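PDB 3LFK: MarR Like Protein, TVG0766549 from Thermoplasma volcanium, which is of unknown function but probably acts as a transcriptional regulator of the MarR-like winged helix-turn-helix type, although it has been proposed to be a mechanosensitive channel. Local coordinates for residues 50-53 and 54-58; 70-73 and 74-78. One frame throughout, in Å; residues are numbered along the deposited sequence.

Contact 1: residues 50-53 and 54-58; sequences GKIP and LYRIK
Ile52 and Arg56 meet with their side chains crossing at about a right angle. The methyl CD1 of Ile52 lies over one face of the Arg56 guanidinium, 3.6 Å above its plane and off-centre toward the rim. The same methyl also touches the foot of the arginine, with Ile52 CD1 3.6 Å from Arg56 CB. Arg56 reaches this place because its chain bends at chi3 (57°), which folds the guanidinium back across the isoleucine. The polar end is held from the helix itself: Arg56 NE forms a salt bridge with Glu60, one turn further on. The other branch of Ile52 points to a different neighbour. Its CG2 packs against Ile57 CD1 at 4.0 Å, and both isoleucines are buried against helix 36-47, where both touch Leu45.

Strand 51-53 is an outer strand of the small antiparallel sheet of the winged helix-turn-helix domain, paired with strand 87-92. The chain turns from it directly into helix 54-60, the two short axes lying at 80° to each other. Pro53 occupies the N-cap position. Its carbonyl O accepts a hydrogen bond from Arg56 N at 3.1 Å.

The Pro53 ring and the Tyr55 side chain run side by side and point the same way. Pro53 CB approaches the phenol ring obliquely, 3.5 Å from Tyr55 CE2. Tyr55 has CG between its backbone N and carbonyl carbon (chi1 78°), which swings the ring back alongside the proline.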
loop_
_atom_site.group_PDB
_atom_site.type_symbol
_atom_site.label_atom_id
_atom_site.label_comp_id
_atom_site.label_asym_id
_atom_site.label_seq_id
_atom_site.Cartn_x
_atom_site.Cartn_y
_atom_site.Cartn_z
ATOM N N GLY A 50 -8.510 1.144 -4.579
ATOM C CA GLY A 50 -7.248 1.008 -5.287
ATOM C C GLY A 50 -7.116 1.968 -6.460
ATOM O O GLY A 50 -6.239 1.786 -7.297
ATOM N N LYS A 51 -7.976 2.991 -6.517
ATOM C CA LYS A 51 -7.959 3.995 -7.591
ATOM C C LYS A 51 -8.646 5.279 -7.106
ATOM O O LYS A 51 -9.812 5.223 -6.720
ATOM C CB LYS A 51 -8.704 3.470 -8.810
ATOM C CG LYS A 51 -8.760 4.467 -9.949
ATOM C CD LYS A 51 -9.120 3.761 -11.245
ATOM C CE LYS A 51 -8.788 4.623 -12.444
ATOM N NZ LYS A 51 -9.054 3.889 -13.715
ATOM N N ILE A 52 -7.955 6.426 -7.177
ATOM C CA ILE A 52 -8.504 7.693 -6.658
ATOM C C ILE A 52 -7.809 8.970 -7.213
ATOM O O ILE A 52 -6.630 8.941 -7.583
ATOM C CB ILE A 52 -8.376 7.647 -5.104
ATOM C CG1 ILE A 52 -9.140 8.788 -4.434
ATOM C CG2 ILE A 52 -6.920 7.774 -4.707
ATOM C CD1 ILE A 52 -9.157 8.667 -2.904
ATOM N N PRO A 53 -8.532 10.105 -7.303
ATOM C CA PRO A 53 -7.921 11.347 -7.809
ATOM C C PRO A 53 -6.815 11.855 -6.878
ATOM O O PRO A 53 -6.920 11.738 -5.650
ATOM C CB PRO A 53 -9.101 12.331 -7.833
ATOM C CG PRO A 53 -10.261 11.450 -8.107
ATOM C CD PRO A 53 -9.999 10.259 -7.199
ATOM N N LEU A 54 -5.761 12.442 -7.439
ATOM C CA LEU A 54 -4.685 12.938 -6.593
ATOM C C LEU A 54 -5.166 13.985 -5.580
ATOM O O LEU A 54 -4.713 14.004 -4.441
ATOM C CB LEU A 54 -3.541 13.514 -7.445
ATOM C CG LEU A 54 -2.376 14.137 -6.675
ATOM C CD1 LEU A 54 -1.552 13.067 -5.929
ATOM C CD2 LEU A 54 -1.489 14.858 -7.672
ATOM N N TYR A 55 -6.117 14.840 -5.965
ATOM C CA TYR A 55 -6.553 15.851 -5.012
ATOM C C TYR A 55 -7.179 15.242 -3.746
ATOM O O TYR A 55 -7.132 15.845 -2.684
ATOM C CB TYR A 55 -7.496 16.876 -5.693
ATOM C CG TYR A 55 -8.904 16.410 -5.907
ATOM C CD1 TYR A 55 -9.809 16.357 -4.848
ATOM C CD2 TYR A 55 -9.326 15.973 -7.161
ATOM C CE1 TYR A 55 -11.100 15.871 -5.033
ATOM C CE2 TYR A 55 -10.608 15.486 -7.356
ATOM C CZ TYR A 55 -11.488 15.436 -6.290
ATOM O OH TYR A 55 -12.755 14.945 -6.487
ATOM N N ARG A 56 -7.757 14.047 -3.831
ATOM C CA ARG A 56 -8.319 13.451 -2.620
ATOM C C ARG A 56 -7.196 13.023 -1.676
ATOM O O ARG A 56 -7.330 13.098 -0.454
ATOM C CB ARG A 56 -9.217 12.254 -2.952
ATOM C CG ARG A 56 -10.478 12.644 -3.731
ATOM C CD ARG A 56 -11.511 11.516 -3.763
ATOM N NE ARG A 56 -11.881 11.091 -2.420
ATOM C CZ ARG A 56 -12.575 9.990 -2.147
ATOM N NH1 ARG A 56 -12.985 9.200 -3.131
ATOM N NH2 ARG A 56 -12.824 9.654 -0.890
ATOM N N ILE A 57 -6.079 12.574 -2.246
ATOM C CA ILE A 57 -4.950 12.167 -1.423
ATOM C C ILE A 57 -4.414 13.369 -0.650
ATOM O O ILE A 57 -4.081 13.261 0.522
ATOM C CB ILE A 57 -3.855 11.543 -2.305
ATOM C CG1 ILE A 57 -4.352 10.189 -2.799
ATOM C CG2 ILE A 57 -2.536 11.401 -1.528
ATOM C CD1 ILE A 57 -3.504 9.601 -3.894
ATOM N N LYS A 58 -4.374 14.525 -1.299
ATOM C CA LYS A 58 -3.884 15.731 -0.649
ATOM C C LYS A 58 -4.796 16.193 0.460
ATOM O O LYS A 58 -4.340 16.622 1.520
ATOM C CB LYS A 58 -3.749 16.858 -1.662
ATOM C CG LYS A 58 -2.692 16.638 -2.694
ATOM C CD LYS A 58 -2.510 17.911 -3.489
ATOM C CE LYS A 58 -1.390 17.779 -4.486
ATOM N NZ LYS A 58 -1.100 19.089 -5.134
#

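Contact 2: residues 70-73 and 74-78; sequences LKNL and MDYGF
Leu73 meets Tyr76 and Phe78, the residues three and five places further on. Together with Met74 it has the most surface buried here. Its side chain crosses that of Tyr76 at a slant, with Leu73 CD2 4.1 Å from Tyr76 CD2. The same methyl also lies near the Phe78 ring. The Leu73 side chain also touches Glu38 and Leu41 of helix 36-47.

Met74 turns back along the helix toward Leu70. Its CG is anti to the carbonyl carbon (chi1 -65°), and chi2 is extended (174°). These two torsions lay the sulfur beside the leucine, with Met74 SD 4.1 Å from Leu70 CG. Met74 N also bonds to Leu70 O at 2.9 Å.

Helix 66-76 ends here in a Schellman motif, which two backbone bonds define. Phe78 N reaches back to Leu73 O at 2.9 Å. Inside that loop, Gly77 N bonds to Met74 O at 3.0 Å. Gly77 also makes a weak bond from its N to Leu73 O. It leaves the helix with positive phi, a backbone shape that glycine adopts easily. The chain then runs on into strand 79-84 of the winged helix-turn-helix domain.

Asn72 comes next in buried surface. Its carbonyl O accepts the Tyr76 N-H at 2.9 Å. The same oxygen lies over one face of the Tyr76 ring, 3.1 Å above the plane and toward the rim. The phenol OH is hydrogen-bonded to Glu38. Water 1 joins the amide of Asn72 to the carboxylate of Asp75. It donates to Asn72 OD1 at 2.8 Å and also to Asp75 OD2. The latter oxygen is also hydrogen-bonded by the backbone N of Ala8, in the N-terminal segment.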
loop_
_atom_site.group_PDB
_atom_site.type_symbol
_atom_site.label_atom_id
_atom_site.label_comp_id
_atom_site.label_asym_id
_atom_site.label_seq_id
_atom_site.Cartn_x
_atom_site.Cartn_y
_atom_site.Cartn_z
ATOM N N LEU A 70 3.620 9.259 -1.551
ATOM C CA LEU A 70 3.137 8.578 -2.759
ATOM C C LEU A 70 4.304 8.244 -3.698
ATOM O O LEU A 70 4.329 7.147 -4.256
ATOM C CB LEU A 70 2.122 9.463 -3.495
ATOM C CG LEU A 70 1.564 8.889 -4.808
ATOM C CD1 LEU A 70 0.907 7.518 -4.591
ATOM C CD2 LEU A 70 0.543 9.884 -5.390
ATOM N N LYS A 71 5.244 9.174 -3.884
ATOM C CA LYS A 71 6.375 8.901 -4.767
ATOM C C LYS A 71 7.156 7.696 -4.281
ATOM O O LYS A 71 7.656 6.935 -5.083
ATOM C CB LYS A 71 7.300 10.105 -4.900
ATOM C CG LYS A 71 6.705 11.170 -5.810
ATOM C CD LYS A 71 7.655 12.367 -5.933
ATOM C CE LYS A 71 6.898 13.671 -5.926
ATOM N NZ LYS A 71 7.825 14.835 -5.976
ATOM N N ASN A 72 7.275 7.527 -2.966
ATOM C CA ASN A 72 7.954 6.323 -2.474
ATOM C C ASN A 72 7.160 5.065 -2.866
ATOM O O ASN A 72 7.739 4.072 -3.306
ATOM C CB ASN A 72 8.139 6.391 -0.947
ATOM C CG ASN A 72 9.327 7.234 -0.569
ATOM O OD1 ASN A 72 10.423 7.020 -1.084
ATOM N ND2 ASN A 72 9.131 8.189 0.325
ATOM N N LEU A 73 5.835 5.088 -2.711
ATOM C CA LEU A 73 5.032 3.925 -3.088
ATOM C C LEU A 73 5.169 3.637 -4.566
ATOM O O LEU A 73 5.133 2.472 -4.963
ATOM C CB LEU A 73 3.555 4.124 -2.738
ATOM C CG LEU A 73 3.283 4.280 -1.244
ATOM C CD1 LEU A 73 1.785 4.429 -1.073
ATOM C CD2 LEU A 73 3.777 3.087 -0.447
ATOM N N MET A 74 5.312 4.690 -5.376
ATOM C CA MET A 74 5.502 4.484 -6.815
ATOM C C MET A 74 6.877 3.878 -7.099
ATOM O O MET A 74 6.980 2.945 -7.917
ATOM C CB MET A 74 5.311 5.807 -7.549
ATOM C CG MET A 74 3.890 6.284 -7.410
ATOM S SD MET A 74 3.688 7.980 -8.156
ATOM C CE MET A 74 4.821 8.817 -7.508
ATOM N N ASP A 75 7.906 4.399 -6.442
ATOM C CA ASP A 75 9.260 3.888 -6.619
ATOM C C ASP A 75 9.315 2.409 -6.173
ATOM O O ASP A 75 10.016 1.612 -6.765
ATOM C CB ASP A 75 10.256 4.672 -5.779
ATOM C CG ASP A 75 10.470 6.091 -6.270
ATOM O OD1 ASP A 75 9.983 6.458 -7.364
ATOM O OD2 ASP A 75 11.129 6.843 -5.525
ATOM N N TYR A 76 8.552 2.044 -5.139
ATOM C CA TYR A 76 8.564 0.646 -4.673
ATOM C C TYR A 76 7.878 -0.306 -5.639
ATOM O O TYR A 76 8.045 -1.521 -5.544
ATOM C CB TYR A 76 7.810 0.490 -3.331
ATOM C CG TYR A 76 8.353 1.264 -2.171
ATOM C CD1 TYR A 76 9.682 1.606 -2.072
ATOM C CD2 TYR A 76 7.497 1.632 -1.126
ATOM C CE1 TYR A 76 10.174 2.294 -0.975
ATOM C CE2 TYR A 76 7.963 2.310 -0.021
ATOM C CZ TYR A 76 9.296 2.647 0.064
ATOM O OH TYR A 76 9.769 3.317 1.163
ATOM N N GLY A 77 7.060 0.234 -6.535
ATOM C CA GLY A 77 6.324 -0.572 -7.482
ATOM C C GLY A 77 4.905 -0.899 -7.026
ATOM O O GLY A 77 4.243 -1.772 -7.578
ATOM N N PHE A 78 4.416 -0.150 -6.038
ATOM C CA PHE A 78 3.081 -0.417 -5.480
ATOM C C PHE A 78 1.947 0.454 -5.992
ATOM O O PHE A 78 0.759 0.133 -5.792
ATOM C CB PHE A 78 3.097 -0.300 -3.946
ATOM C CG PHE A 78 4.023 -1.275 -3.244
ATOM C CD1 PHE A 78 4.461 -2.451 -3.868
ATOM C CD2 PHE A 78 4.452 -1.016 -1.939
ATOM C CE1 PHE A 78 5.312 -3.338 -3.181
ATOM C CE2 PHE A 78 5.295 -1.887 -1.254
ATOM C CZ PHE A 78 5.734 -3.068 -1.879
HETATM O O HOH W 1 11.104 8.319 -3.474
#

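Contact 1 precedes contact 2 in the chain, and their centres are about 14 Å apart. Contact 1 forms the start of helix 54-60, and contact 2 the end of helix 66-76, the next helix along. The two contacts touch directly where Leu54 CD1 packs against Leu70 CD2 at 3.8 Å. Helix 36-47 also links them, because Leu41 touches Ile57 of contact 1 as well as Leu70 and Leu73 of contact 2. Both belong to the winged helix-turn-helix domain. In MarR-like regulators such helices form part of the DNA-binding domain, and a similar role is plausible here.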